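Local coordinates for protein probable glutathione reductase (Sinorhizobium meliloti, PDB 4DNA) that probably catalyses the NADPH-dependent reduction of glutathione disulfide to glutathione, working as a homodimer with one FAD bound per subunit, at residues Lys392-Ala397 and Gly404-Gly409. Sequence-based numbering, arbitrary orientation.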
loop_
_atom_site.group_PDB
_atom_site.type_symbol
_atom_site.label_atom_id
_atom_site.label_comp_id
_atom_site.label_asym_id
_atom_site.label_seq_id
_atom_site.Cartn_x
_atom_site.Cartn_y
_atom_site.Cartn_z
ATOM N N LYS A 392 9.861 8.039 -7.244
ATOM C CA LYS A 392 10.391 9.303 -7.720
ATOM C C LYS A 392 9.503 10.478 -7.386
ATOM O O LYS A 392 8.340 10.495 -7.747
ATOM C CB LYS A 392 10.681 9.221 -9.221
ATOM C CG LYS A 392 10.819 10.552 -9.938
ATOM C CD LYS A 392 11.962 10.509 -10.944
ATOM C CE LYS A 392 11.842 11.577 -12.021
ATOM N NZ LYS A 392 11.275 11.067 -13.291
ATOM N N LEU A 393 10.082 11.456 -6.697
ATOM C CA LEU A 393 9.400 12.686 -6.325
ATOM C C LEU A 393 9.899 13.860 -7.138
ATOM O O LEU A 393 11.120 14.017 -7.308
ATOM C CB LEU A 393 9.627 12.989 -4.849
ATOM C CG LEU A 393 8.799 12.148 -3.877
ATOM C CD1 LEU A 393 9.234 12.364 -2.437
ATOM C CD2 LEU A 393 7.346 12.498 -4.050
ATOM N N VAL A 394 8.969 14.688 -7.629
ATOM C CA VAL A 394 9.328 15.888 -8.407
ATOM C C VAL A 394 8.868 17.160 -7.672
ATOM O O VAL A 394 7.695 17.264 -7.275
ATOM C CB VAL A 394 8.759 15.841 -9.838
ATOM C CG1 VAL A 394 9.269 17.019 -10.645
ATOM C CG2 VAL A 394 9.123 14.533 -10.528
ATOM N N VAL A 395 9.791 18.111 -7.494
ATOM C CA VAL A 395 9.607 19.250 -6.584
ATOM C C VAL A 395 9.948 20.611 -7.208
ATOM O O VAL A 395 10.969 20.758 -7.898
ATOM C CB VAL A 395 10.462 19.045 -5.330
ATOM C CG1 VAL A 395 10.606 20.330 -4.523
ATOM C CG2 VAL A 395 9.877 17.910 -4.499
ATOM N N ASN A 396 9.107 21.614 -6.959
ATOM C CA ASN A 396 9.393 22.964 -7.414
ATOM C C ASN A 396 10.364 23.673 -6.472
ATOM O O ASN A 396 10.038 23.924 -5.322
ATOM C CB ASN A 396 8.106 23.771 -7.577
ATOM C CG ASN A 396 8.344 25.158 -8.160
ATOM O OD1 ASN A 396 9.438 25.714 -8.090
ATOM N ND2 ASN A 396 7.304 25.727 -8.726
ATOM N N ALA A 397 11.549 24.008 -6.990
ATOM C CA ALA A 397 12.615 24.627 -6.195
ATOM C C ALA A 397 12.195 25.925 -5.525
ATOM O O ALA A 397 12.672 26.229 -4.438
ATOM C CB ALA A 397 13.855 24.852 -7.040
ATOM N N GLY A 404 4.809 16.205 -8.438
ATOM C CA GLY A 404 4.693 14.908 -9.059
ATOM C C GLY A 404 5.336 13.866 -8.176
ATOM O O GLY A 404 6.424 14.089 -7.614
ATOM N N ALA A 405 4.632 12.743 -8.036
ATOM C CA ALA A 405 5.122 11.532 -7.379
ATOM C C ALA A 405 4.772 10.332 -8.263
ATOM O O ALA A 405 3.646 10.222 -8.751
ATOM C CB ALA A 405 4.495 11.371 -6.020
ATOM N N HIS A 406 5.762 9.457 -8.472
ATOM C CA HIS A 406 5.683 8.307 -9.369
ATOM C C HIS A 406 6.340 7.113 -8.749
ATOM O O HIS A 406 7.490 7.183 -8.302
ATOM C CB HIS A 406 6.368 8.628 -10.685
ATOM C CG HIS A 406 6.053 10.004 -11.207
ATOM N ND1 HIS A 406 4.943 10.270 -11.933
ATOM C CD2 HIS A 406 6.734 11.208 -11.067
ATOM C CE1 HIS A 406 4.920 11.576 -12.241
ATOM N NE2 HIS A 406 6.021 12.149 -11.713
ATOM N N ILE A 407 5.597 6.007 -8.728
ATOM C CA ILE A 407 6.000 4.767 -8.070
ATOM C C ILE A 407 5.882 3.613 -9.042
ATOM O O ILE A 407 4.839 3.421 -9.660
ATOM C CB ILE A 407 5.093 4.410 -6.860
ATOM C CG1 ILE A 407 4.823 5.618 -5.953
ATOM C CG2 ILE A 407 5.706 3.270 -6.059
ATOM C CD1 ILE A 407 6.039 6.133 -5.207
ATOM N N LEU A 408 6.962 2.859 -9.181
ATOM C CA LEU A 408 6.920 1.598 -9.897
ATOM C C LEU A 408 7.240 0.493 -8.897
ATOM O O LEU A 408 8.323 0.475 -8.310
ATOM C CB LEU A 408 7.928 1.607 -11.036
ATOM C CG LEU A 408 8.007 0.335 -11.877
ATOM C CD1 LEU A 408 6.681 0.069 -12.568
ATOM C CD2 LEU A 408 9.129 0.455 -12.899
ATOM N N GLY A 409 6.300 -0.412 -8.674
ATOM C CA GLY A 409 6.501 -1.444 -7.680
ATOM C C GLY A 409 5.239 -1.785 -6.927
ATOM O O GLY A 409 4.159 -1.253 -7.216
#
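Four backbone hydrogen bonds join Lys392-Val394 to Gly404-His406, two at each hydrogen-bonded pair. Between Lys392 and His406, Lys392 N donates to His406 O at 2.7 Å, nearly along the C=O axis, and His406 N donates back to Lys392 O at 2.9 Å. At the pair Val394-Gly404, Val394 N lies 2.6 Å from Gly404 O, whereas the bond from Gly404 N to a lone pair of Val394 O is modelled longer, at 3.3 Å, and more bent, at 140°. Ala405 CA adds a C-H...O contact to Lys392 O at 3.4 Å. The strands run antiparallel, at 172°, as the two arms of a beta hairpin in the central antiparallel sheet of the dimerisation domain; strands 351-355 and 367-375 flank them. On one face, at the non-hydrogen-bonded pair, Leu393 CD2 meets Ala405 CB at 3.6 Å, and helix 412-424 packs on Ala405. On the other, CG2 of Val394, set beside its own backbone N, meets the edge of the His406 imidazole, 4.1 Å from NE2. That ring lies above Gly404, where a CB would crowd NE2. The ring is held in its rotation by a hydrogen bond between ND1 and Thr353 OG1, with a weak one from NE2 to Ile356 O. An alanine at His406 would remove the bonds to Thr353 and Ile356, and would probably weaken the link to strand 351-355 and the packing beside Val394. The bent chain of Lys392 carries NZ to salt bridges with Asp210, Asp212 and Glu358, an acidic cluster likely to keep the lysine charged; NZ stays 5.6 Å from His406 NE2.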